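Local coordinates for protein nicotinate-nucleotide--dimethylbenzimidazole phosphoribosyltransferase (Thermus thermophilus HB8, PDB 1WX1) that probably transfers the phosphoribosyl group of nicotinate mononucleotide to 5,6-dimethylbenzimidazole, making alpha-ribazole 5'-phosphate for the lower ligand of cobalamin, at residues 158-162 and 233-237; 247-251 and 303-308; 294-298 and 310-315. All blocks are in the same frame, centred on the assembly; numbering follows the deposited sequence.

Interaction 1 comes first: helix 228-242, whose segment 233-237 starts 71 residues after Asp162, packs back on strand 157-163 and closes a mostly helical loop. That helix leads into strand 247-249, neighbour of 157-163 in the sheet, where interaction 2 opens to close residues 251-303. Leu158 O to Val248 N (2.8 Å) and Tyr237 OH to Val248 O (2.7 Å), both probable hydrogen bonds, join these contacts. Interaction 3 closes the short 298-310 connection and crosses interaction 2, since 294-298 precedes 303-308 and 310-315 follows it; both use helix 306-321. Val248 CG2 meets Leu315 CD1 at 3.3 Å, and Ala159 CB meets Met312 CE at 3.6 Å, so this helix also reaches interaction 1.

Interaction 1 of 3, residues 158-162 and 233-237; sequences LAAGD and IAGIY
This is alpha/beta packing in a Rossmann-like domain (six-stranded parallel sheet, strand order 3-2-1-4-5-6): helix 228-242 leads into strand 247-249, and its residues 233-237 cover strand 157-163, the parallel neighbour of that strand. The segment axes approach to 8.5 Å at 175°, so helix and strand run nearly antiparallel, as in a beta-alpha-beta layer. Segment 158-162 is extended (phi -120 to -131°, psi 136 to 160°), while 233-237 is regular alpha-helix with Tyr237 N bonded to Ile233 O at 3.1 Å. In the register, the CA atoms of Ala160 and Ile233 lie 6.3 Å apart.

The segments bury 325 Å²; the packing is mainly apolar. Ala160 is its centre: its CB lies 3.9 Å from Ile233 CG2, 4.1 Å from Ile236 CG2 and 3.6 Å from Tyr237 CZ. Leu158 (chi1 t, chi2 p) brings CD2 to 4.0 Å from Ile236 CG2, and Ile233 (m, t) sets CD1 3.7 Å from Gly161 O and 4.0 Å from Asp162 CB. Ala159 CB points away, toward helix 306-321.

Polar contacts are few. Asp162 OD2 bonds to Asn167 ND2 and OD1 accepts from the backbone N of Glu304, the predicted proton acceptor, placing this strand end beside the probable active site. Tyr237 (chi1 -75°, chi2 125°) bonds chiefly to Val248 O; across the segments, its OH accepts a weak hydrogen bond from Ala160 N at 3.4 Å, 134°.

Interaction 2 of 3, residues 247-251 and 303-308; sequences LVLDG and GEGTGA
Just past strand 247-249, Asp250 binds the glycine-rich turn and first helical turn of 303-308, at the C-terminal ends of the parallel strands, where alpha/beta enzymes commonly place their active sites. Val248 (phi/psi -112/129°, chi1 t) is the first residue to touch: CG1 lies 3.6 Å from Ala308 CB and 3.5 Å from Ala308 O. Leu249 turns its side chain away, yet its O comes within 3.4 Å of Ala308 CB.

Asp250 leaves the strand at -104/-128°, its CA 4.5 Å from that of Ala308. With chi1 at -174° and chi2 at 41°, its carboxylate spans the helix start. OD1 accepts from Ala308 N (3.2 Å, 149°) and weakly from Gly307 N (2.7 Å, 121°); OD2 accepts from Gly305 N (2.8 Å, 132°). Gly251 N-caps helix 252-264.

The receiving loop is a type I' turn from Gly303 to Thr306, with Glu304 (68/-3°) and Gly305 (95/6°) as its central pair, closed by Thr306 N to Gly303 O (3.0 Å) and by Thr306 OG1 to the same oxygen (2.7 Å). At Gly303 (93/-145°) and at Gly305, the N-cap residue, a CB would clash with the preceding carbonyl. An ideal CB on Gly307 would lie only 3.0 Å from Asp250 OD1. Glu304, the predicted proton acceptor, accepts from Ile85 N through OE1. Three backbone NH groups thus converge on one carboxylate, one of them weakly, consistent with holding the turn that carries Glu304.

Interaction 3 of 3, residues 294-298 and 310-315; sequences PLLDL and LAMPLL
The leucine-rich loop 294-298, which follows helix 281-290, lies against helix 306-321 with no hydrogen bond between the segments; the contact is apolar packing burying 285 Å². The loop backbone turns at Leu295 (-76/-40°) and extends at Leu296 (-119/153°). The CA atoms of Leu295 and Ala311 are nearest, at 6.8 Å. Small Ala311 forms the hollow, and two leucines project onto it: Leu295 (m, t) sets CD1 4.2 Å from Ala311 CB, while Leu296 (m, t) sets CD1 4.1 Å from the same CB and 3.7 Å from Leu310 CB. Leu314 CD1 touches both, 3.6 Å from Leu296 CD2 and 4.2 Å from Leu295 CB. Leu315 CD2 meets Leu295 CD1 at 3.5 Å. The helix kinks near Pro313.

At the dimer interface, Leu296 and Pro313 each meet their own counterpart in the second subunit. Backbone hydrogen bonds from Leu295 to Ala274 and Leu296 to Gly275 tie the loop to outermost strand 272-274; Leu295 and Leu315 pack on Val29 of helix 24-37, and Met312 reaches strand 157-163.

Interaction 1 of 3, residues 158-162 and 233-237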
loop_
_atom_site.group_PDB
_atom_site.type_symbol
_atom_site.label_atom_id
_atom_site.label_comp_id
_atom_site.label_asym_id
_atom_site.label_seq_id
_atom_site.Cartn_x
_atom_site.Cartn_y
_atom_site.Cartn_z
ATOM N N LEU A 158 2.205 -13.487 9.484
ATOM C CA LEU A 158 2.952 -14.408 8.645
ATOM C C LEU A 158 2.541 -14.430 7.182
ATOM O O LEU A 158 1.356 -14.437 6.853
ATOM C CB LEU A 158 2.802 -15.812 9.238
ATOM C CG LEU A 158 3.533 -16.981 8.588
ATOM C CD1 LEU A 158 5.038 -16.786 8.743
ATOM C CD2 LEU A 158 3.078 -18.279 9.248
ATOM N N ALA A 159 3.537 -14.436 6.305
ATOM C CA ALA A 159 3.288 -14.491 4.875
ATOM C C ALA A 159 4.102 -15.641 4.306
ATOM O O ALA A 159 5.050 -16.112 4.937
ATOM C CB ALA A 159 3.705 -13.184 4.217
ATOM N N ALA A 160 3.719 -16.110 3.123
ATOM C CA ALA A 160 4.459 -17.175 2.471
ATOM C C ALA A 160 4.931 -16.609 1.143
ATOM O O ALA A 160 4.299 -15.708 0.578
ATOM C CB ALA A 160 3.569 -18.401 2.241
ATOM N N GLY A 161 6.059 -17.121 0.669
ATOM C CA GLY A 161 6.608 -16.692 -0.602
ATOM C C GLY A 161 6.938 -17.937 -1.406
ATOM O O GLY A 161 7.086 -19.027 -0.839
ATOM N N ASP A 162 7.064 -17.786 -2.719
ATOM C CA ASP A 162 7.370 -18.914 -3.590
ATOM C C ASP A 162 8.569 -18.637 -4.487
ATOM O O ASP A 162 8.830 -17.500 -4.866
ATOM C CB ASP A 162 6.191 -19.189 -4.515
ATOM C CG ASP A 162 5.977 -18.057 -5.508
ATOM O OD1 ASP A 162 5.673 -16.925 -5.063
ATOM O OD2 ASP A 162 6.131 -18.290 -6.728
ATOM N N ILE A 233 3.824 -24.470 1.165
ATOM C CA ILE A 233 3.155 -23.210 1.447
ATOM C C ILE A 233 1.855 -23.464 2.206
ATOM O O ILE A 233 1.498 -22.707 3.110
ATOM C CB ILE A 233 2.935 -22.415 0.143
ATOM C CG1 ILE A 233 4.282 -21.801 -0.278
ATOM C CG2 ILE A 233 1.872 -21.327 0.336
ATOM C CD1 ILE A 233 4.326 -21.271 -1.696
ATOM N N ALA A 234 1.159 -24.540 1.859
ATOM C CA ALA A 234 -0.070 -24.891 2.567
ATOM C C ALA A 234 0.297 -25.169 4.034
ATOM O O ALA A 234 -0.440 -24.803 4.953
ATOM C CB ALA A 234 -0.699 -26.123 1.944
ATOM N N GLY A 235 1.445 -25.814 4.242
ATOM C CA GLY A 235 1.895 -26.119 5.590
ATOM C C GLY A 235 2.218 -24.865 6.378
ATOM O O GLY A 235 1.935 -24.776 7.577
ATOM N N ILE A 236 2.819 -23.890 5.706
ATOM C CA ILE A 236 3.166 -22.629 6.349
ATOM C C ILE A 236 1.895 -21.960 6.872
ATOM O O ILE A 236 1.851 -21.515 8.022
ATOM C CB ILE A 236 3.884 -21.687 5.351
ATOM C CG1 ILE A 236 5.270 -22.258 5.030
ATOM C CG2 ILE A 236 3.981 -20.260 5.923
ATOM C CD1 ILE A 236 5.934 -21.621 3.812
ATOM N N TYR A 237 0.858 -21.909 6.037
ATOM C CA TYR A 237 -0.394 -21.277 6.446
ATOM C C TYR A 237 -1.160 -22.074 7.504
ATOM O O TYR A 237 -1.766 -21.489 8.401
ATOM C CB TYR A 237 -1.280 -21.010 5.218
ATOM C CG TYR A 237 -0.804 -19.835 4.374
ATOM C CD1 TYR A 237 -0.546 -19.989 3.012
ATOM C CD2 TYR A 237 -0.607 -18.576 4.942
ATOM C CE1 TYR A 237 -0.100 -18.921 2.237
ATOM C CE2 TYR A 237 -0.160 -17.497 4.171
ATOM C CZ TYR A 237 0.092 -17.682 2.819
ATOM O OH TYR A 237 0.567 -16.637 2.060
#

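Interaction 2 of 3, residues 247-251 and 303-308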
loop_
_atom_site.group_PDB
_atom_site.type_symbol
_atom_site.label_atom_id
_atom_site.label_comp_id
_atom_site.label_asym_id
_atom_site.label_seq_id
_atom_site.Cartn_x
_atom_site.Cartn_y
_atom_site.Cartn_z
ATOM N N LEU A 247 -2.648 -14.016 8.541
ATOM C CA LEU A 247 -1.868 -14.602 7.453
ATOM C C LEU A 247 -2.018 -13.748 6.201
ATOM O O LEU A 247 -3.129 -13.374 5.836
ATOM C CB LEU A 247 -2.362 -16.025 7.178
ATOM C CG LEU A 247 -2.490 -16.892 8.436
ATOM C CD1 LEU A 247 -3.128 -18.226 8.077
ATOM C CD2 LEU A 247 -1.120 -17.095 9.069
ATOM N N VAL A 248 -0.903 -13.457 5.535
ATOM C CA VAL A 248 -0.938 -12.619 4.343
ATOM C C VAL A 248 -0.605 -13.384 3.064
ATOM O O VAL A 248 0.413 -14.080 2.979
ATOM C CB VAL A 248 0.047 -11.435 4.478
ATOM C CG1 VAL A 248 -0.181 -10.438 3.350
ATOM C CG2 VAL A 248 -0.127 -10.768 5.839
ATOM N N LEU A 249 -1.475 -13.244 2.071
ATOM C CA LEU A 249 -1.302 -13.909 0.782
ATOM C C LEU A 249 -0.436 -13.088 -0.153
ATOM O O LEU A 249 -0.472 -11.855 -0.125
ATOM C CB LEU A 249 -2.659 -14.114 0.095
ATOM C CG LEU A 249 -3.685 -15.026 0.761
ATOM C CD1 LEU A 249 -4.977 -14.999 -0.055
ATOM C CD2 LEU A 249 -3.130 -16.443 0.857
ATOM N N ASP A 250 0.345 -13.782 -0.975
ATOM C CA ASP A 250 1.173 -13.124 -1.966
ATOM C C ASP A 250 0.494 -13.325 -3.324
ATOM O O ASP A 250 -0.707 -13.072 -3.462
ATOM C CB ASP A 250 2.594 -13.706 -1.986
ATOM C CG ASP A 250 3.519 -12.936 -2.917
ATOM O OD1 ASP A 250 3.427 -11.692 -2.923
ATOM O OD2 ASP A 250 4.335 -13.562 -3.634
ATOM N N GLY A 251 1.247 -13.814 -4.304
ATOM C CA GLY A 251 0.702 -14.000 -5.640
ATOM C C GLY A 251 -0.005 -15.300 -5.965
ATOM O O GLY A 251 -0.476 -16.007 -5.081
ATOM N N GLY A 303 6.332 -12.482 -7.337
ATOM C CA GLY A 303 6.192 -13.587 -6.397
ATOM C C GLY A 303 7.196 -13.429 -5.262
ATOM O O GLY A 303 7.477 -12.308 -4.854
ATOM N N GLU A 304 7.740 -14.538 -4.755
ATOM C CA GLU A 304 8.720 -14.492 -3.663
ATOM C C GLU A 304 8.094 -14.022 -2.346
ATOM O O GLU A 304 8.770 -13.985 -1.322
ATOM C CB GLU A 304 9.872 -13.526 -3.993
ATOM C CG GLU A 304 10.717 -13.864 -5.204
ATOM C CD GLU A 304 11.791 -12.807 -5.477
ATOM O OE1 GLU A 304 12.114 -12.006 -4.564
ATOM O OE2 GLU A 304 12.323 -12.784 -6.605
ATOM N N GLY A 305 6.817 -13.662 -2.372
ATOM C CA GLY A 305 6.169 -13.162 -1.169
ATOM C C GLY A 305 6.219 -11.637 -1.139
ATOM O O GLY A 305 5.805 -11.004 -0.159
ATOM N N THR A 306 6.698 -11.044 -2.230
ATOM C CA THR A 306 6.838 -9.593 -2.327
ATOM C C THR A 306 5.571 -8.796 -2.064
ATOM O O THR A 306 5.598 -7.829 -1.300
ATOM C CB THR A 306 7.384 -9.161 -3.707
ATOM O OG1 THR A 306 6.574 -9.729 -4.741
ATOM C CG2 THR A 306 8.831 -9.613 -3.881
ATOM N N GLY A 307 4.472 -9.186 -2.704
ATOM C CA GLY A 307 3.224 -8.467 -2.518
ATOM C C GLY A 307 2.723 -8.550 -1.090
ATOM O O GLY A 307 2.230 -7.566 -0.538
ATOM N N ALA A 308 2.850 -9.728 -0.488
ATOM C CA ALA A 308 2.416 -9.929 0.881
ATOM C C ALA A 308 3.205 -9.051 1.844
ATOM O O ALA A 308 2.634 -8.444 2.751
ATOM C CB ALA A 308 2.577 -11.397 1.270
#

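Interaction 3 of 3, residues 294-298 and 310-315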
loop_
_atom_site.group_PDB
_atom_site.type_symbol
_atom_site.label_atom_id
_atom_site.label_comp_id
_atom_site.label_asym_id
_atom_site.label_seq_id
_atom_site.Cartn_x
_atom_site.Cartn_y
_atom_site.Cartn_z
ATOM N N PRO A 294 -8.069 -7.627 -2.446
ATOM C CA PRO A 294 -6.635 -7.308 -2.458
ATOM C C PRO A 294 -6.371 -5.913 -1.888
ATOM O O PRO A 294 -7.053 -4.950 -2.243
ATOM C CB PRO A 294 -6.265 -7.386 -3.941
ATOM C CG PRO A 294 -7.367 -8.214 -4.556
ATOM C CD PRO A 294 -8.588 -7.780 -3.815
ATOM N N LEU A 295 -5.379 -5.802 -1.015
ATOM C CA LEU A 295 -5.042 -4.514 -0.419
ATOM C C LEU A 295 -4.286 -3.620 -1.392
ATOM O O LEU A 295 -4.515 -2.413 -1.442
ATOM C CB LEU A 295 -4.191 -4.716 0.834
ATOM C CG LEU A 295 -4.940 -5.221 2.060
ATOM C CD1 LEU A 295 -3.954 -5.569 3.164
ATOM C CD2 LEU A 295 -5.910 -4.150 2.523
ATOM N N LEU A 296 -3.379 -4.221 -2.155
ATOM C CA LEU A 296 -2.571 -3.490 -3.122
ATOM C C LEU A 296 -2.804 -3.977 -4.547
ATOM O O LEU A 296 -3.155 -5.134 -4.770
ATOM C CB LEU A 296 -1.084 -3.668 -2.803
ATOM C CG LEU A 296 -0.577 -3.181 -1.445
ATOM C CD1 LEU A 296 0.835 -3.713 -1.201
ATOM C CD2 LEU A 296 -0.603 -1.663 -1.415
ATOM N N ASP A 297 -2.594 -3.082 -5.504
ATOM C CA ASP A 297 -2.712 -3.412 -6.920
ATOM C C ASP A 297 -1.639 -2.585 -7.614
ATOM O O ASP A 297 -1.894 -1.465 -8.059
ATOM C CB ASP A 297 -4.084 -3.044 -7.474
ATOM C CG ASP A 297 -4.317 -3.628 -8.855
ATOM O OD1 ASP A 297 -3.321 -3.878 -9.565
ATOM O OD2 ASP A 297 -5.489 -3.831 -9.235
ATOM N N LEU A 298 -0.432 -3.138 -7.691
ATOM C CA LEU A 298 0.689 -2.434 -8.293
ATOM C C LEU A 298 1.209 -3.105 -9.559
ATOM O O LEU A 298 2.318 -2.821 -10.004
ATOM C CB LEU A 298 1.818 -2.313 -7.267
ATOM C CG LEU A 298 1.466 -1.556 -5.980
ATOM C CD1 LEU A 298 2.542 -1.800 -4.929
ATOM C CD2 LEU A 298 1.319 -0.068 -6.278
ATOM N N LEU A 310 4.849 -6.255 1.156
ATOM C CA LEU A 310 4.546 -4.847 0.917
ATOM C C LEU A 310 3.253 -4.445 1.623
ATOM O O LEU A 310 3.052 -3.277 1.952
ATOM C CB LEU A 310 4.404 -4.580 -0.582
ATOM C CG LEU A 310 5.693 -4.612 -1.408
ATOM C CD1 LEU A 310 5.365 -4.449 -2.882
ATOM C CD2 LEU A 310 6.621 -3.499 -0.937
ATOM N N ALA A 311 2.374 -5.416 1.855
ATOM C CA ALA A 311 1.098 -5.138 2.515
ATOM C C ALA A 311 1.158 -5.141 4.042
ATOM O O ALA A 311 0.215 -4.698 4.702
ATOM C CB ALA A 311 0.051 -6.136 2.051
ATOM N N MET A 312 2.256 -5.625 4.613
ATOM C CA MET A 312 2.350 -5.682 6.068
ATOM C C MET A 312 2.228 -4.324 6.753
ATOM O O MET A 312 1.549 -4.209 7.772
ATOM C CB MET A 312 3.637 -6.392 6.497
ATOM C CG MET A 312 3.638 -7.872 6.131
ATOM S SD MET A 312 5.057 -8.777 6.800
ATOM C CE MET A 312 4.580 -10.468 6.449
ATOM N N PRO A 313 2.884 -3.280 6.215
ATOM C CA PRO A 313 2.757 -1.973 6.875
ATOM C C PRO A 313 1.297 -1.506 6.884
ATOM O O PRO A 313 0.865 -0.805 7.798
ATOM C CB PRO A 313 3.651 -1.066 6.032
ATOM C CG PRO A 313 4.706 -2.008 5.530
ATOM C CD PRO A 313 3.895 -3.229 5.144
ATOM N N LEU A 314 0.539 -1.893 5.860
ATOM C CA LEU A 314 -0.872 -1.520 5.797
ATOM C C LEU A 314 -1.639 -2.251 6.891
ATOM O O LEU A 314 -2.535 -1.682 7.513
ATOM C CB LEU A 314 -1.475 -1.866 4.435
ATOM C CG LEU A 314 -0.984 -1.051 3.243
ATOM C CD1 LEU A 314 -1.733 -1.501 1.991
ATOM C CD2 LEU A 314 -1.226 0.434 3.500
ATOM N N LEU A 315 -1.290 -3.515 7.130
ATOM C CA LEU A 315 -1.966 -4.273 8.173
ATOM C C LEU A 315 -1.686 -3.650 9.538
ATOM O O LEU A 315 -2.571 -3.579 10.392
ATOM C CB LEU A 315 -1.507 -5.736 8.166
ATOM C CG LEU A 315 -1.764 -6.501 6.864
ATOM C CD1 LEU A 315 -1.344 -7.953 7.029
ATOM C CD2 LEU A 315 -3.230 -6.420 6.503
#